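Alpha-rhamnosidase (Dictyoglomus thermophilum, PDB 6I60) probably hydrolyses alpha-L-rhamnosides, releasing the terminal non-reducing alpha-L-rhamnose residues. Local coordinates at residues A[361-366]-A[438-443]; A[388-393]-A[414-419]. All coordinates share one frame; numbering follows the deposited sequence.

Contact 1 of 2, residues A[361-366]-A[438-443]; sequences PGTYVY and YVEILG
Strand residues 363-366 and 438-442 run antiparallel, their axes 161° apart and 4.6 Å at closest approach, with Y364 facing I441 and Y366 facing V439 as hydrogen-bonded pairs. Each pair is closed by two backbone bonds; that from Y366 N to V439 O measures 2.7 Å, and that from I441 N to Y364 O is 3.0 Å. V365 and E440 form the non-hydrogen-bonded pair between them. On the face shared by Y364, Y366, V439 and I441, the delta methyl of I441, CD1, reaches the Y366 ring obliquely, 3.5 Å from Y366 CE1. The I441 CG1 branch is anti to the carbonyl carbon (chi1 -56°), and CD1 extends from it to the tyrosine. The ring's far end is fixed elsewhere: Y366 OH is hydrogen-bonded to the carbonyl oxygen of T449. On the face of T363, V365 and E440, the methyl of T363 lies against the aliphatic part of the glutamate, CG2 to E440 CG being 3.6 Å. The E440 carboxylate continues past this methyl to a weak hydrogen bond with Y405 and a long, weak ion pair with R390. Strand 363-368 thus lies between 355-357 and 438-442, antiparallel to both, in the concanavalin-like domain of this bacterial alpha-L-rhamnosidase; V365 packs on W357 and Y366 on M356 of the first of these neighbours.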
loop_
_atom_site.group_PDB
_atom_site.type_symbol
_atom_site.label_atom_id
_atom_site.label_comp_id
_atom_site.label_asym_id
_atom_site.label_seq_id
_atom_site.Cartn_x
_atom_site.Cartn_y
_atom_site.Cartn_z
ATOM N N PRO A 361 -39.279 -13.431 1.885
ATOM C CA PRO A 361 -39.618 -13.570 3.309
ATOM C C PRO A 361 -38.483 -14.196 4.108
ATOM O O PRO A 361 -37.864 -15.175 3.688
ATOM C CB PRO A 361 -40.858 -14.471 3.289
ATOM C CG PRO A 361 -41.457 -14.258 1.937
ATOM C CD PRO A 361 -40.292 -14.050 1.012
ATOM N N GLY A 362 -38.212 -13.611 5.276
ATOM C CA GLY A 362 -37.120 -14.042 6.119
ATOM C C GLY A 362 -35.751 -13.568 5.686
ATOM O O GLY A 362 -34.799 -13.677 6.470
ATOM N N THR A 363 -35.618 -13.046 4.471
ATOM C CA THR A 363 -34.353 -12.552 3.945
ATOM C C THR A 363 -34.338 -11.032 4.056
ATOM O O THR A 363 -35.239 -10.361 3.542
ATOM C CB THR A 363 -34.164 -12.988 2.493
ATOM O OG1 THR A 363 -34.291 -14.413 2.396
ATOM C CG2 THR A 363 -32.799 -12.564 1.974
ATOM N N TYR A 364 -33.319 -10.493 4.722
ATOM C CA TYR A 364 -33.178 -9.057 4.925
ATOM C C TYR A 364 -31.846 -8.592 4.355
ATOM O O TYR A 364 -30.797 -9.168 4.664
ATOM C CB TYR A 364 -33.294 -8.704 6.410
ATOM C CG TYR A 364 -34.670 -8.990 6.962
ATOM C CD1 TYR A 364 -34.974 -10.229 7.512
ATOM C CD2 TYR A 364 -35.673 -8.031 6.909
ATOM C CE1 TYR A 364 -36.237 -10.500 8.005
ATOM C CE2 TYR A 364 -36.938 -8.292 7.400
ATOM C CZ TYR A 364 -37.215 -9.529 7.946
ATOM O OH TYR A 364 -38.474 -9.790 8.433
ATOM N N VAL A 365 -31.894 -7.552 3.526
ATOM C CA VAL A 365 -30.735 -7.062 2.787
ATOM C C VAL A 365 -30.368 -5.678 3.303
ATOM O O VAL A 365 -31.240 -4.814 3.455
ATOM C CB VAL A 365 -31.013 -7.021 1.276
ATOM C CG1 VAL A 365 -29.926 -6.238 0.566
ATOM C CG2 VAL A 365 -31.127 -8.430 0.720
ATOM N N TYR A 366 -29.079 -5.468 3.558
ATOM C CA TYR A 366 -28.557 -4.186 4.004
ATOM C C TYR A 366 -27.712 -3.553 2.907
ATOM O O TYR A 366 -27.040 -4.246 2.140
ATOM C CB TYR A 366 -27.713 -4.344 5.270
ATOM C CG TYR A 366 -28.523 -4.570 6.523
ATOM C CD1 TYR A 366 -29.011 -5.831 6.839
ATOM C CD2 TYR A 366 -28.801 -3.524 7.390
ATOM C CE1 TYR A 366 -29.753 -6.042 7.985
ATOM C CE2 TYR A 366 -29.540 -3.725 8.537
ATOM C CZ TYR A 366 -30.013 -4.987 8.831
ATOM O OH TYR A 366 -30.749 -5.192 9.973
ATOM N N TYR A 438 -23.316 -4.595 -0.117
ATOM C CA TYR A 438 -24.574 -5.070 0.430
ATOM C C TYR A 438 -24.341 -6.339 1.238
ATOM O O TYR A 438 -23.343 -7.044 1.061
ATOM C CB TYR A 438 -25.601 -5.334 -0.684
ATOM C CG TYR A 438 -25.666 -4.242 -1.732
ATOM C CD1 TYR A 438 -24.824 -4.262 -2.838
ATOM C CD2 TYR A 438 -26.569 -3.192 -1.616
ATOM C CE1 TYR A 438 -24.878 -3.267 -3.797
ATOM C CE2 TYR A 438 -26.631 -2.192 -2.572
ATOM C CZ TYR A 438 -25.781 -2.235 -3.661
ATOM O OH TYR A 438 -25.833 -1.247 -4.618
ATOM N N VAL A 439 -25.285 -6.626 2.131
ATOM C CA VAL A 439 -25.203 -7.770 3.029
ATOM C C VAL A 439 -26.582 -8.406 3.117
ATOM O O VAL A 439 -27.579 -7.707 3.328
ATOM C CB VAL A 439 -24.703 -7.360 4.429
ATOM C CG1 VAL A 439 -25.212 -8.321 5.492
ATOM C CG2 VAL A 439 -23.185 -7.293 4.451
ATOM N N GLU A 440 -26.643 -9.724 2.948
ATOM C CA GLU A 440 -27.878 -10.483 3.090
ATOM C C GLU A 440 -27.779 -11.373 4.321
ATOM O O GLU A 440 -26.781 -12.077 4.501
ATOM C CB GLU A 440 -28.151 -11.329 1.845
ATOM C CG GLU A 440 -29.209 -12.398 2.053
ATOM C CD GLU A 440 -29.208 -13.439 0.956
ATOM O OE1 GLU A 440 -29.485 -13.077 -0.207
ATOM O OE2 GLU A 440 -28.931 -14.621 1.256
ATOM N N ILE A 441 -28.807 -11.339 5.163
ATOM C CA ILE A 441 -28.855 -12.134 6.387
ATOM C C ILE A 441 -30.126 -12.969 6.367
ATOM O O ILE A 441 -31.232 -12.425 6.265
ATOM C CB ILE A 441 -28.799 -11.256 7.646
ATOM C CG1 ILE A 441 -27.549 -10.378 7.626
ATOM C CG2 ILE A 441 -28.832 -12.121 8.902
ATOM C CD1 ILE A 441 -27.807 -8.964 8.063
ATOM N N LEU A 442 -29.967 -14.285 6.467
ATOM C CA LEU A 442 -31.086 -15.213 6.530
ATOM C C LEU A 442 -31.043 -15.941 7.863
ATOM O O LEU A 442 -29.980 -16.406 8.286
ATOM C CB LEU A 442 -31.043 -16.214 5.372
ATOM C CG LEU A 442 -32.154 -17.268 5.371
ATOM C CD1 LEU A 442 -33.258 -16.885 4.394
ATOM C CD2 LEU A 442 -31.601 -18.651 5.050
ATOM N N GLY A 443 -32.192 -16.031 8.522
ATOM C CA GLY A 443 -32.294 -16.725 9.787
ATOM C C GLY A 443 -32.217 -15.855 11.021
ATOM O O GLY A 443 -32.018 -16.392 12.117
#

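Contact 2 of 2, residues A[388-393]-A[414-419]; sequences EIRIRH and TDVYIT
V416 is overlapped by the side chain of E388, whose CD lies 3.8 Å from V416 CG1. E388 CG is anti to the backbone N (chi1 167°), and the extended chain carries the carboxylate over that methyl. The other branch, V416 CG2, meets the aliphatic part of R390, 4.1 Å from its CG. With V416 cut back to an alanine both methyls go, and the E388 chain and R390 CG would probably lose the apolar surface they share, with a gap between them. Further along, T414 and R392 lie side by side, with T414 CG2 3.9 Å from R392 CG and at the edge of the guanidinium. On the reverse face H393 and D415 cross at about a right angle, ring and carboxylate planes 70° apart, and H393 CE1 is 3.4 Å from D415 OD2. That oxygen is hydrogen-bonded to H434 NE2, while H393 ND1 is hydrogen-bonded to A413 O. Two backbone hydrogen bonds close each of the pairs I389-Y417 and I391-D415; Y417 N to I389 O, for one, is 2.9 Å with an N-H...O angle of 166°. Strand 388-394 has strand 438-442 as its other neighbour, strand 302-306 runs parallel to 414-418 beyond, and I389 and I391 pack on strand 375-380.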
loop_
_atom_site.group_PDB
_atom_site.type_symbol
_atom_site.label_atom_id
_atom_site.label_comp_id
_atom_site.label_asym_id
_atom_site.label_seq_id
_atom_site.Cartn_x
_atom_site.Cartn_y
_atom_site.Cartn_z
ATOM N N GLU A 388 -29.322 -21.097 13.273
ATOM C CA GLU A 388 -28.282 -20.732 12.321
ATOM C C GLU A 388 -28.585 -19.383 11.683
ATOM O O GLU A 388 -29.720 -19.112 11.280
ATOM C CB GLU A 388 -28.146 -21.803 11.237
ATOM C CG GLU A 388 -27.308 -21.373 10.041
ATOM C CD GLU A 388 -26.727 -22.550 9.280
ATOM O OE1 GLU A 388 -26.425 -23.583 9.916
ATOM O OE2 GLU A 388 -26.568 -22.439 8.045
ATOM N N ILE A 389 -27.561 -18.537 11.599
ATOM C CA ILE A 389 -27.651 -17.231 10.954
ATOM C C ILE A 389 -26.597 -17.187 9.859
ATOM O O ILE A 389 -25.403 -17.367 10.131
ATOM C CB ILE A 389 -27.461 -16.082 11.956
ATOM C CG1 ILE A 389 -28.767 -15.816 12.705
ATOM C CG2 ILE A 389 -26.987 -14.818 11.249
ATOM C CD1 ILE A 389 -28.590 -15.020 13.970
ATOM N N ARG A 390 -27.036 -16.957 8.625
ATOM C CA ARG A 390 -26.165 -16.951 7.458
ATOM C C ARG A 390 -26.024 -15.529 6.938
ATOM O O ARG A 390 -27.029 -14.853 6.686
ATOM C CB ARG A 390 -26.718 -17.869 6.366
ATOM C CG ARG A 390 -25.769 -18.109 5.208
ATOM C CD ARG A 390 -26.424 -18.962 4.134
ATOM N NE ARG A 390 -27.316 -18.182 3.278
ATOM C CZ ARG A 390 -28.258 -18.707 2.502
ATOM N NH1 ARG A 390 -28.437 -20.022 2.470
ATOM N NH2 ARG A 390 -29.022 -17.921 1.756
ATOM N N ILE A 391 -24.783 -15.078 6.776
ATOM C CA ILE A 391 -24.478 -13.718 6.342
ATOM C C ILE A 391 -23.765 -13.802 5.000
ATOM O O ILE A 391 -22.638 -14.307 4.922
ATOM C CB ILE A 391 -23.621 -12.966 7.368
ATOM C CG1 ILE A 391 -24.224 -13.092 8.767
ATOM C CG2 ILE A 391 -23.474 -11.508 6.969
ATOM C CD1 ILE A 391 -23.258 -12.742 9.876
ATOM N N ARG A 392 -24.406 -13.300 3.950
ATOM C CA ARG A 392 -23.827 -13.256 2.616
ATOM C C ARG A 392 -23.449 -11.825 2.252
ATOM O O ARG A 392 -24.064 -10.862 2.721
ATOM C CB ARG A 392 -24.798 -13.816 1.574
ATOM C CG ARG A 392 -25.289 -15.221 1.878
ATOM C CD ARG A 392 -26.114 -15.774 0.728
ATOM N NE ARG A 392 -25.272 -16.332 -0.324
ATOM C CZ ARG A 392 -25.733 -16.807 -1.477
ATOM N NH1 ARG A 392 -27.036 -16.791 -1.730
ATOM N NH2 ARG A 392 -24.889 -17.296 -2.379
ATOM N N HIS A 393 -22.429 -11.693 1.406
ATOM C CA HIS A 393 -21.907 -10.396 0.998
ATOM C C HIS A 393 -21.811 -10.338 -0.520
ATOM O O HIS A 393 -21.500 -11.340 -1.171
ATOM C CB HIS A 393 -20.527 -10.127 1.618
ATOM C CG HIS A 393 -20.429 -10.496 3.065
ATOM N ND1 HIS A 393 -20.435 -11.803 3.505
ATOM C CD2 HIS A 393 -20.311 -9.728 4.174
ATOM C CE1 HIS A 393 -20.333 -11.824 4.821
ATOM N NE2 HIS A 393 -20.254 -10.577 5.252
ATOM N N THR A 414 -19.556 -16.221 2.564
ATOM C CA THR A 414 -20.656 -16.290 3.517
ATOM C C THR A 414 -20.124 -16.699 4.885
ATOM O O THR A 414 -19.269 -17.584 4.992
ATOM C CB THR A 414 -21.746 -17.273 3.065
ATOM O OG1 THR A 414 -21.355 -18.612 3.387
ATOM C CG2 THR A 414 -21.977 -17.170 1.569
ATOM N N ASP A 415 -20.631 -16.042 5.927
ATOM C CA ASP A 415 -20.300 -16.361 7.308
ATOM C C ASP A 415 -21.535 -16.910 8.010
ATOM O O ASP A 415 -22.652 -16.431 7.785
ATOM C CB ASP A 415 -19.773 -15.130 8.051
ATOM C CG ASP A 415 -18.523 -14.556 7.411
ATOM O OD1 ASP A 415 -17.626 -15.347 7.056
ATOM O OD2 ASP A 415 -18.436 -13.319 7.258
ATOM N N VAL A 416 -21.330 -17.917 8.853
ATOM C CA VAL A 416 -22.413 -18.608 9.540
ATOM C C VAL A 416 -22.144 -18.562 11.037
ATOM O O VAL A 416 -21.042 -18.898 11.485
ATOM C CB VAL A 416 -22.552 -20.066 9.058
ATOM C CG1 VAL A 416 -23.392 -20.877 10.032
ATOM C CG2 VAL A 416 -23.154 -20.102 7.664
ATOM N N TYR A 417 -23.148 -18.143 11.807
ATOM C CA TYR A 417 -23.056 -18.097 13.261
ATOM C C TYR A 417 -24.235 -18.851 13.854
ATOM O O TYR A 417 -25.390 -18.549 13.537
ATOM C CB TYR A 417 -23.034 -16.654 13.770
ATOM C CG TYR A 417 -23.095 -16.537 15.276
ATOM C CD1 TYR A 417 -21.984 -16.821 16.061
ATOM C CD2 TYR A 417 -24.262 -16.137 15.914
ATOM C CE1 TYR A 417 -22.036 -16.711 17.437
ATOM C CE2 TYR A 417 -24.323 -16.024 17.288
ATOM C CZ TYR A 417 -23.208 -16.312 18.046
ATOM O OH TYR A 417 -23.269 -16.198 19.416
ATOM N N ILE A 418 -23.944 -19.829 14.708
ATOM C CA ILE A 418 -24.965 -20.604 15.404
ATOM C C ILE A 418 -25.075 -20.065 16.822
ATOM O O ILE A 418 -24.094 -20.071 17.576
ATOM C CB ILE A 418 -24.637 -22.104 15.400
ATOM C CG1 ILE A 418 -24.548 -22.622 13.963
ATOM C CG2 ILE A 418 -25.687 -22.881 16.174
ATOM C CD1 ILE A 418 -23.239 -23.302 13.644
ATOM N N THR A 419 -26.269 -19.607 17.188
ATOM C CA THR A 419 -26.459 -18.894 18.441
ATOM C C THR A 419 -26.328 -19.832 19.641
ATOM O O THR A 419 -26.444 -21.057 19.531
ATOM C CB THR A 419 -27.826 -18.213 18.465
ATOM O OG1 THR A 419 -28.853 -19.202 18.615
ATOM C CG2 THR A 419 -28.061 -17.438 17.173
#

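From the N terminus, the chain first lays down 361-366, then 388-393, turns back through 414-419 and only afterwards reaches 438-443. Contact 2 therefore closes a short loop of 20 residues, lying wholly within the 71-residue loop that contact 1 closes; the two nest and do not cross. Their centres are 10 Å apart, and strands 438-442 and 388-394 are direct neighbours: E440 O lies 2.7 Å from R392 N and L442 N 3.0 Å from R390 O, both probable hydrogen bonds. Contact 1 joins the early strand 363-368 to the late 438-442, contact 2 joins two strands from between them, and this pairing merges both into one antiparallel run, ordered 363-368, 438-442, 388-394, 414-418.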